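Local coordinates for beta-1,4-mannanase (Aplysia kurodai, PDB 3VUP), which probably hydrolyses the beta-1,4-linked mannose backbone of mannans as an enzyme of the sea hare's digestive fluid, at residues L95-K100 with K149-L154; N112-Q117 with L159-E164. One frame throughout, in Å; residues are numbered along the deposited sequence. Where two conformers were deposited one is given.

Overall arrangement
Interactions 1 and 2 both join elements that are neighbours in the TIM barrel, yet they do so on opposite sides of the chain's centre, their own centres about 25 Å apart. Interaction 1 lies outside the strands, where helix 88-101 meets the loop leading into strand 157-161, and it is only partly buried. Interaction 2 is buried and links the ends of strands 105-112 and 157-161 themselves. Their chemistry follows their place. At 95-100 with 149-154, a histidine is seated on a leucine and tied to an aspartate; at 112-117 with 159-164, backbone pairing is joined by two asparagine amides beside a pocket that holds a bound TRS molecule.

Interaction 1: L95-K100 with K149-L154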
loop_
_atom_site.group_PDB
_atom_site.type_symbol
_atom_site.label_atom_id
_atom_site.label_comp_id
_atom_site.label_asym_id
_atom_site.label_seq_id
_atom_site.Cartn_x
_atom_site.Cartn_y
_atom_site.Cartn_z
ATOM N N LEU A 95 -0.881 -16.095 -7.525
ATOM C CA LEU A 95 -0.578 -14.712 -7.863
ATOM C C LEU A 95 0.930 -14.489 -7.812
ATOM O O LEU A 95 1.528 -13.952 -8.745
ATOM C CB LEU A 95 -1.270 -13.768 -6.879
ATOM C CG LEU A 95 -0.766 -12.321 -6.860
ATOM C CD1 LEU A 95 -1.034 -11.595 -8.174
ATOM C CD2 LEU A 95 -1.397 -11.585 -5.693
ATOM N N LEU A 96 1.542 -14.913 -6.711
ATOM C CA LEU A 96 2.972 -14.710 -6.519
ATOM C C LEU A 96 3.817 -15.570 -7.463
ATOM O O LEU A 96 4.839 -15.114 -7.967
ATOM C CB LEU A 96 3.350 -14.935 -5.051
ATOM C CG LEU A 96 2.705 -13.957 -4.062
ATOM C CD1 LEU A 96 2.985 -14.385 -2.637
ATOM C CD2 LEU A 96 3.204 -12.538 -4.292
ATOM N N ASP A 97 3.390 -16.806 -7.705
ATOM C CA ASP A 97 4.083 -17.657 -8.671
ATOM C C ASP A 97 4.033 -17.033 -10.070
ATOM O O ASP A 97 5.000 -17.088 -10.829
ATOM C CB ASP A 97 3.466 -19.056 -8.711
ATOM C CG ASP A 97 3.734 -19.866 -7.456
ATOM O OD1 ASP A 97 4.671 -19.539 -6.695
ATOM O OD2 ASP A 97 3.000 -20.856 -7.249
ATOM N N THR A 98 2.891 -16.438 -10.400
ATOM C CA THR A 98 2.714 -15.794 -11.692
ATOM C C THR A 98 3.627 -14.578 -11.813
ATOM O O THR A 98 4.303 -14.390 -12.828
ATOM C CB THR A 98 1.240 -15.398 -11.911
ATOM O OG1 THR A 98 0.428 -16.578 -11.868
ATOM C CG2 THR A 98 1.056 -14.711 -13.256
ATOM N N ALA A 99 3.670 -13.770 -10.760
ATOM C CA ALA A 99 4.530 -12.597 -10.733
ATOM C C ALA A 99 6.001 -12.988 -10.879
ATOM O O ALA A 99 6.767 -12.326 -11.585
ATOM C CB ALA A 99 4.326 -11.842 -9.468
ATOM N N LYS A 100 6.394 -14.074 -10.217
ATOM C CA LYS A 100 7.775 -14.535 -10.276
ATOM C C LYS A 100 8.193 -14.807 -11.717
ATOM O O LYS A 100 9.316 -14.494 -12.108
ATOM C CB LYS A 100 7.959 -15.789 -9.415
ATOM C CG LYS A 100 9.383 -16.344 -9.405
ATOM C CD LYS A 100 9.477 -17.663 -8.637
ATOM C CE LYS A 100 10.861 -18.289 -8.754
ATOM N NZ LYS A 100 10.954 -19.568 -7.995
ATOM N N LYS A 149 4.539 -17.545 3.012
ATOM C CA LYS A 149 5.705 -17.153 3.805
ATOM C C LYS A 149 6.985 -17.267 2.984
ATOM O O LYS A 149 7.240 -18.325 2.407
ATOM C CB LYS A 149 5.811 -18.058 5.040
ATOM C CG LYS A 149 6.959 -17.738 5.990
ATOM C CD LYS A 149 7.020 -18.755 7.127
ATOM C CE LYS A 149 8.206 -18.492 8.045
ATOM N NZ LYS A 149 8.446 -19.615 8.997
ATOM N N GLY A 150 7.781 -16.205 2.939
ATOM C CA GLY A 150 9.066 -16.245 2.283
ATOM C C GLY A 150 9.060 -16.178 0.772
ATOM O O GLY A 150 10.130 -16.241 0.178
ATOM N N HIS A 151 7.896 -16.041 0.142
ATOM C CA HIS A 151 7.839 -16.102 -1.315
ATOM C C HIS A 151 8.715 -15.019 -1.942
ATOM O O HIS A 151 8.597 -13.845 -1.600
ATOM C CB HIS A 151 6.402 -15.953 -1.808
ATOM C CG HIS A 151 6.204 -16.443 -3.204
ATOM N ND1 HIS A 151 6.776 -15.829 -4.298
ATOM C CD2 HIS A 151 5.516 -17.506 -3.682
ATOM C CE1 HIS A 151 6.434 -16.487 -5.392
ATOM N NE2 HIS A 151 5.673 -17.511 -5.047
ATOM N N VAL A 152 9.589 -15.408 -2.861
ATOM C CA VAL A 152 10.526 -14.439 -3.430
ATOM C C VAL A 152 9.868 -13.298 -4.212
ATOM O O VAL A 152 10.476 -12.236 -4.375
ATOM C CB VAL A 152 11.610 -15.110 -4.298
ATOM C CG1 VAL A 152 12.440 -16.059 -3.451
ATOM C CG2 VAL A 152 10.993 -15.833 -5.485
ATOM N N ALA A 153 8.638 -13.502 -4.686
ATOM C CA ALA A 153 7.950 -12.460 -5.452
ATOM C C ALA A 153 7.071 -11.552 -4.598
ATOM O O ALA A 153 6.440 -10.635 -5.125
ATOM C CB ALA A 153 7.150 -13.052 -6.609
ATOM N N LEU A 154 7.036 -11.795 -3.291
ATOM C CA LEU A 154 6.325 -10.900 -2.387
ATOM C C LEU A 154 7.226 -9.718 -2.045
ATOM O O LEU A 154 8.266 -9.883 -1.407
ATOM C CB LEU A 154 5.921 -11.634 -1.111
ATOM C CG LEU A 154 5.311 -10.758 -0.022
ATOM C CD1 LEU A 154 3.943 -10.259 -0.444
ATOM C CD2 LEU A 154 5.224 -11.544 1.272
#
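Leu96, His151 and Ala153 carry this contact, in which a histidine ring lies flat against a helix. Leu96 CB sits 3.4 Å from the centroid of the His151 ring, only 7° off its normal, a CH-pi contact over one face, while Leu96 CD1 reaches back along His151 CB and CG. Both nitrogens of the ring are engaged close to its plane. His151 NE2 donates to Asp97 OD1 over 2.8 Å in a nearly straight bond (173°), meeting the carboxylate from above its plane, and His151 ND1 accepts from the backbone N of Ala153 at 3.0 Å. Because ND1 accepts, the pattern fits a neutral ring protonated at NE2; the charge of Asp97, shared with Lys93, would probably polarise that N-H without adding a second proton. The His151-Leu154 beta turn brings Ala153 CB to 3.4 Å from Leu96 O, a carbonyl already bonded to Lys100 N. An alanine in place of His151 would remove the ring and would probably loosen both the turn and its hold on the helix. The contact is a helix-to-loop join of the TIM barrel, tying helix 88-101 to the chain just ahead of strand 157-161, at the amino-terminal side of the strands.

Interaction 2: N112-Q117 with L159-E164; sequences NAAVNQ and LMNEPE
The carboxyl-terminal ends of two neighbouring barrel strands meet here, where a TIM-barrel glycosidase keeps its active site. The Asn-Glu-Pro sequence of residues 161-163 starts on the last residue of the fourth strand and runs into the loop, and the position of Glu162 is consistent with that of the acid/base glutamate in related glycosidases of this fold.

Asn112 and Asn161 form a parallel bridge, one of whose two backbone bonds runs from Ala113 N to Asn161 O, 2.9 Å long and nearly along the C=O axis; Trp111 supplies the other. Both asparagines hold CG anti to the backbone N (chi1 -179° and -174°), so their side chains run side by side on the same face of the sheet, amide planes turned 47° apart. Asn161 ND2 donates to Asn112 OD1 at 2.9 Å, arriving from above the carbonyl plane. Asn112 OD1 also accepts from Ala114 N at 3.0 Å, closing an Asx turn as the chain leaves the strand; two donors thus grip OD1 and fix the amide's rotation. Asn161 OD1 is held by Arg60, and its ND2 also bonds to a TRS molecule, probably from the crystallisation liquor.

The small alanines fill in around this polar core. Ala113 CB packs 3.4 Å from Glu162 O and 4.1 Å from Met160 CE, while Ala114 CB lies 3.5 Å from Glu162 OE1. The other carboxylate oxygen of Glu162 bonds to His262 and to the TRS amine, so the glutamate faces the same pocket as Asn161.

Strand 105-112 is flanked by strand 58-65, whose Trp62 touches both asparagines. Strand 157-161 has strand 220-224 as its other barrel neighbour, with Gly223 bonded to the backbone of Met160 and Glu162, while helix 197-214 packs against Met160 through Phe203.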
loop_
_atom_site.group_PDB
_atom_site.type_symbol
_atom_site.label_atom_id
_atom_site.label_comp_id
_atom_site.label_asym_id
_atom_site.label_seq_id
_atom_site.Cartn_x
_atom_site.Cartn_y
_atom_site.Cartn_z
ATOM N N ASN A 112 -9.122 -0.728 2.011
ATOM C CA ASN A 112 -9.277 0.566 1.365
ATOM C C ASN A 112 -10.203 1.455 2.188
ATOM O O ASN A 112 -11.269 1.008 2.628
ATOM C CB ASN A 112 -9.886 0.369 -0.027
ATOM C CG ASN A 112 -10.061 1.665 -0.791
ATOM O OD1 ASN A 112 -9.282 2.606 -0.627
ATOM N ND2 ASN A 112 -11.082 1.717 -1.653
ATOM N N ALA A 113 -9.800 2.711 2.375
ATOM C CA ALA A 113 -10.646 3.713 3.017
ATOM C C ALA A 113 -10.866 4.958 2.146
ATOM O O ALA A 113 -11.343 5.982 2.639
ATOM C CB ALA A 113 -10.079 4.110 4.377
ATOM N N ALA A 114 -10.544 4.875 0.852
ATOM C CA ALA A 114 -10.718 6.027 -0.049
ATOM C C ALA A 114 -12.150 6.224 -0.542
ATOM O O ALA A 114 -12.455 7.242 -1.167
ATOM C CB ALA A 114 -9.775 5.928 -1.232
ATOM N N VAL A 115 -12.999 5.227 -0.304
ATOM C CA VAL A 115 -14.427 5.320 -0.570
ATOM C C VAL A 115 -15.146 4.828 0.676
ATOM O O VAL A 115 -14.539 4.197 1.534
ATOM C CB VAL A 115 -14.860 4.487 -1.802
ATOM C CG1 VAL A 115 -14.208 5.031 -3.066
ATOM C CG2 VAL A 115 -14.550 3.003 -1.603
ATOM N N ASN A 116 -16.433 5.136 0.772
ATOM C CA ASN A 116 -17.248 4.755 1.915
ATOM C C ASN A 116 -18.374 3.877 1.381
ATOM O O ASN A 116 -19.510 4.333 1.212
ATOM C CB ASN A 116 -17.784 6.019 2.588
ATOM C CG ASN A 116 -18.455 5.757 3.934
ATOM O OD1 ASN A 116 -18.745 4.624 4.305
ATOM N ND2 ASN A 116 -18.704 6.834 4.670
ATOM N N GLN A 117 -18.044 2.608 1.113
ATOM C CA GLN A 117 -18.960 1.636 0.495
ATOM C C GLN A 117 -19.060 0.338 1.297
ATOM O O GLN A 117 -19.583 -0.666 0.813
ATOM C CB GLN A 117 -18.471 1.272 -0.907
ATOM C CG GLN A 117 -18.307 2.449 -1.833
ATOM C CD GLN A 117 -17.599 2.077 -3.118
ATOM O OE1 GLN A 117 -17.292 0.908 -3.359
ATOM N NE2 GLN A 117 -17.346 3.073 -3.957
ATOM N N LEU A 159 -1.050 -2.525 4.195
ATOM C CA LEU A 159 -2.221 -2.802 5.024
ATOM C C LEU A 159 -3.476 -2.082 4.572
ATOM O O LEU A 159 -4.576 -2.601 4.721
ATOM C CB LEU A 159 -1.952 -2.423 6.472
ATOM C CG LEU A 159 -0.789 -3.141 7.140
ATOM C CD1 LEU A 159 -0.739 -2.753 8.600
ATOM C CD2 LEU A 159 -0.901 -4.650 6.989
ATOM N N MET A 160 -3.330 -0.865 4.071
ATOM C CA MET A 160 -4.506 -0.066 3.787
ATOM C C MET A 160 -4.228 1.070 2.844
ATOM O O MET A 160 -3.290 1.863 3.025
ATOM C CB MET A 160 -5.099 0.499 5.075
ATOM C CG MET A 160 -6.394 1.294 4.867
ATOM S SD MET A 160 -7.209 1.765 6.401
ATOM C CE MET A 160 -8.662 0.733 6.323
ATOM N N ASN A 161 -5.088 1.170 1.843
ATOM C CA ASN A 161 -5.096 2.326 0.981
ATOM C C ASN A 161 -5.816 3.513 1.606
ATOM O O ASN A 161 -7.015 3.443 1.885
ATOM C CB ASN A 161 -5.783 2.002 -0.332
ATOM C CG ASN A 161 -5.680 3.146 -1.290
ATOM O OD1 ASN A 161 -4.586 3.464 -1.749
ATOM N ND2 ASN A 161 -6.792 3.821 -1.553
ATOM N N GLU A 162 -5.066 4.590 1.816
ATOM C CA GLU A 162 -5.606 5.901 2.186
ATOM C C GLU A 162 -6.576 5.890 3.377
ATOM O O GLU A 162 -7.748 6.246 3.232
ATOM C CB GLU A 162 -6.240 6.565 0.960
ATOM C CG GLU A 162 -5.218 6.675 -0.175
ATOM C CD GLU A 162 -5.654 7.519 -1.361
ATOM O OE1 GLU A 162 -6.856 7.857 -1.475
ATOM O OE2 GLU A 162 -4.770 7.836 -2.201
ATOM N N PRO A 163 -6.078 5.519 4.572
ATOM C CA PRO A 163 -6.917 5.594 5.779
ATOM C C PRO A 163 -7.573 6.972 5.918
ATOM O O PRO A 163 -8.676 7.091 6.456
ATOM C CB PRO A 163 -5.913 5.379 6.917
ATOM C CG PRO A 163 -4.750 4.676 6.288
ATOM C CD PRO A 163 -4.684 5.153 4.878
ATOM N N GLU A 164 -6.891 8.000 5.425
ATOM C CA GLU A 164 -7.335 9.377 5.595
ATOM C C GLU A 164 -8.660 9.692 4.916
ATOM O O GLU A 164 -9.285 10.698 5.238
ATOM C CB GLU A 164 -6.247 10.345 5.142
ATOM C CG GLU A 164 -4.923 10.127 5.859
ATOM C CD GLU A 164 -4.021 9.073 5.215
ATOM O OE1 GLU A 164 -4.337 8.566 4.112
ATOM O OE2 GLU A 164 -2.972 8.773 5.835
#